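Local coordinates for protein dihydrodipicolinate synthase (Rhodopseudomonas palustris, PDB 3DZ1) that probably acts as a 4-hydroxy-tetrahydrodipicolinate synthase, a pyruvate-dependent lyase of the DapA family linked to lysine biosynthesis, at residues V138-P143 against M167-D172. Residues are numbered along the deposited sequence; the frame is centred on the assembly and turned at random.
Sequences VLQDYP and MLKHED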
# COMPACT_ATOMS: atom_id res chain seq x y z
N VAL A 138 22.04 -7.23 12.24
CA VAL A 138 22.07 -6.30 11.12
C VAL A 138 20.69 -5.74 10.83
O VAL A 138 19.72 -6.49 10.67
CB VAL A 138 22.58 -7.01 9.85
CG1 VAL A 138 22.66 -6.03 8.69
CG2 VAL A 138 23.93 -7.65 10.13
N LEU A 139 20.59 -4.42 10.77
CA LEU A 139 19.33 -3.74 10.48
C LEU A 139 19.18 -3.61 8.96
O LEU A 139 20.00 -2.96 8.31
CB LEU A 139 19.32 -2.35 11.12
CG LEU A 139 18.10 -1.46 10.83
CD1 LEU A 139 16.83 -2.15 11.32
CD2 LEU A 139 18.28 -0.11 11.51
N GLN A 140 18.15 -4.23 8.40
CA GLN A 140 17.93 -4.14 6.96
C GLN A 140 16.96 -3.01 6.62
O GLN A 140 15.82 -2.99 7.07
CB GLN A 140 17.39 -5.46 6.40
CG GLN A 140 16.99 -5.36 4.93
CD GLN A 140 16.62 -6.70 4.32
OE1 GLN A 140 16.03 -7.55 4.99
NE2 GLN A 140 16.95 -6.88 3.05
N ASP A 141 17.45 -2.06 5.81
CA ASP A 141 16.68 -0.89 5.38
C ASP A 141 16.51 -0.99 3.86
O ASP A 141 17.37 -0.56 3.10
CB ASP A 141 17.47 0.37 5.76
CG ASP A 141 16.78 1.65 5.32
OD1 ASP A 141 15.57 1.61 4.99
OD2 ASP A 141 17.45 2.70 5.32
N TYR A 142 15.37 -1.54 3.44
CA TYR A 142 15.10 -1.75 2.02
C TYR A 142 13.64 -1.40 1.70
O TYR A 142 12.82 -2.29 1.45
CB TYR A 142 15.38 -3.22 1.72
CG TYR A 142 15.43 -3.63 0.26
CD1 TYR A 142 15.59 -2.69 -0.76
CD2 TYR A 142 15.38 -4.98 -0.09
CE1 TYR A 142 15.71 -3.10 -2.09
CE2 TYR A 142 15.49 -5.39 -1.41
CZ TYR A 142 15.66 -4.45 -2.41
OH TYR A 142 15.78 -4.86 -3.71
N PRO A 143 13.32 -0.10 1.68
CA PRO A 143 11.97 0.41 1.39
C PRO A 143 11.35 -0.13 0.10
O PRO A 143 10.16 -0.44 0.07
CB PRO A 143 12.19 1.92 1.31
CG PRO A 143 13.33 2.15 2.23
CD PRO A 143 14.26 1.01 1.91
N MSE A 167 25.47 -3.39 12.50
CA MSE A 167 25.52 -3.06 11.09
C MSE A 167 24.19 -2.67 10.48
O MSE A 167 23.12 -3.09 10.93
CB MSE A 167 26.07 -4.28 10.32
CG MSE A 167 26.14 -4.13 8.80
SE MSE A 167 26.45 -5.85 7.94
CE MSE A 167 28.33 -6.06 8.39
N LEU A 168 24.27 -1.85 9.44
CA LEU A 168 23.10 -1.43 8.69
C LEU A 168 23.31 -1.97 7.29
O LEU A 168 24.37 -1.76 6.69
CB LEU A 168 23.00 0.10 8.62
CG LEU A 168 22.02 0.62 7.55
CD1 LEU A 168 20.58 0.35 7.99
CD2 LEU A 168 22.22 2.12 7.34
N LYS A 169 22.32 -2.69 6.77
CA LYS A 169 22.41 -3.15 5.39
C LYS A 169 21.65 -2.05 4.69
O LYS A 169 20.42 -2.01 4.72
CB LYS A 169 21.69 -4.48 5.14
CG LYS A 169 21.89 -4.94 3.70
CD LYS A 169 20.93 -6.04 3.28
CE LYS A 169 21.18 -6.41 1.83
NZ LYS A 169 20.17 -7.37 1.31
N HIS A 170 22.40 -1.13 4.10
CA HIS A 170 21.86 0.03 3.41
C HIS A 170 21.32 -0.25 2.02
O HIS A 170 22.08 -0.52 1.08
CB HIS A 170 22.95 1.11 3.34
CG HIS A 170 22.56 2.34 2.59
ND1 HIS A 170 21.80 3.35 3.15
CD2 HIS A 170 22.81 2.72 1.32
CE1 HIS A 170 21.61 4.30 2.25
NE2 HIS A 170 22.21 3.94 1.13
N GLU A 171 20.00 -0.18 1.87
CA GLU A 171 19.37 -0.43 0.58
C GLU A 171 18.36 0.66 0.20
O GLU A 171 17.56 0.48 -0.73
CB GLU A 171 18.68 -1.80 0.59
CG GLU A 171 19.64 -2.95 0.91
CD GLU A 171 19.09 -4.30 0.52
OE1 GLU A 171 18.45 -4.97 1.36
OE2 GLU A 171 19.30 -4.69 -0.65
N ASP A 172 18.40 1.79 0.90
CA ASP A 172 17.48 2.88 0.59
C ASP A 172 17.78 3.39 -0.82
O ASP A 172 18.93 3.36 -1.28
CB ASP A 172 17.61 4.02 1.59
CG ASP A 172 16.39 4.92 1.60
OD1 ASP A 172 15.47 4.68 0.79
OD2 ASP A 172 16.33 5.86 2.42
O HOH W 1 19.38 2.16 3.59
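Strands 138-141 and 167-170 run parallel, their axes 4.6 Å apart at closest and 22° askew. Leu-139 grips the other strand twice: its N donates to Met-167 O (2.9 Å) and its O accepts from Lys-169 N (2.8 Å). A third, longer bond runs from Asp-141 N to Lys-169 O; beyond it Glu-171 N reaches Asp-141 O only weakly. Selenomethionine Met-167 runs alongside Val-138, extended as far as SE, which lies 3.8 Å from Val-138 CG2; the bend at chi3 then turns CE away. Here the fifth and sixth strands of the TIM barrel meet: Val-138, Gln-140, Met-167 and Lys-169 face inward, while Leu-139, Asp-141, Leu-168 and His-170 point to the helix side, where helix 176-188 packs. The position of Lys-169 is consistent with that of the Schiff-base lysine of DapA-family enzymes, a part it probably plays here, and Met-167 neighbours Met-217, a predicted pyruvate-binding residue. Fully extended, Lys-169 brings NZ to Glu-171 OE1 (3.0 Å), a salt bridge arriving 58° out of the carboxylate plane. The same oxygen takes Gln-140 NE2 at 3.0 Å, nearly along its C-O axis and almost straight (171°), amide and carboxylate close to coplanar. The carboxylate also stacks over one face of the Tyr-142 ring, OE2 lying 3.8 Å above its centre, and OE2 accepts from Asn-200 N. An alanine in place of Glu-171 would remove the shared acceptor and would probably leave the Lys-169 amine and Gln-140 amide less firmly positioned. On the outer side, a water donates to Asp-141 OD2 (2.6 Å) and accepts from Asp-172 N, joining the loop after the sixth strand to the fifth; both aspartates form salt bridges with Lys-178, which probably offsets the repulsion between their carboxylates.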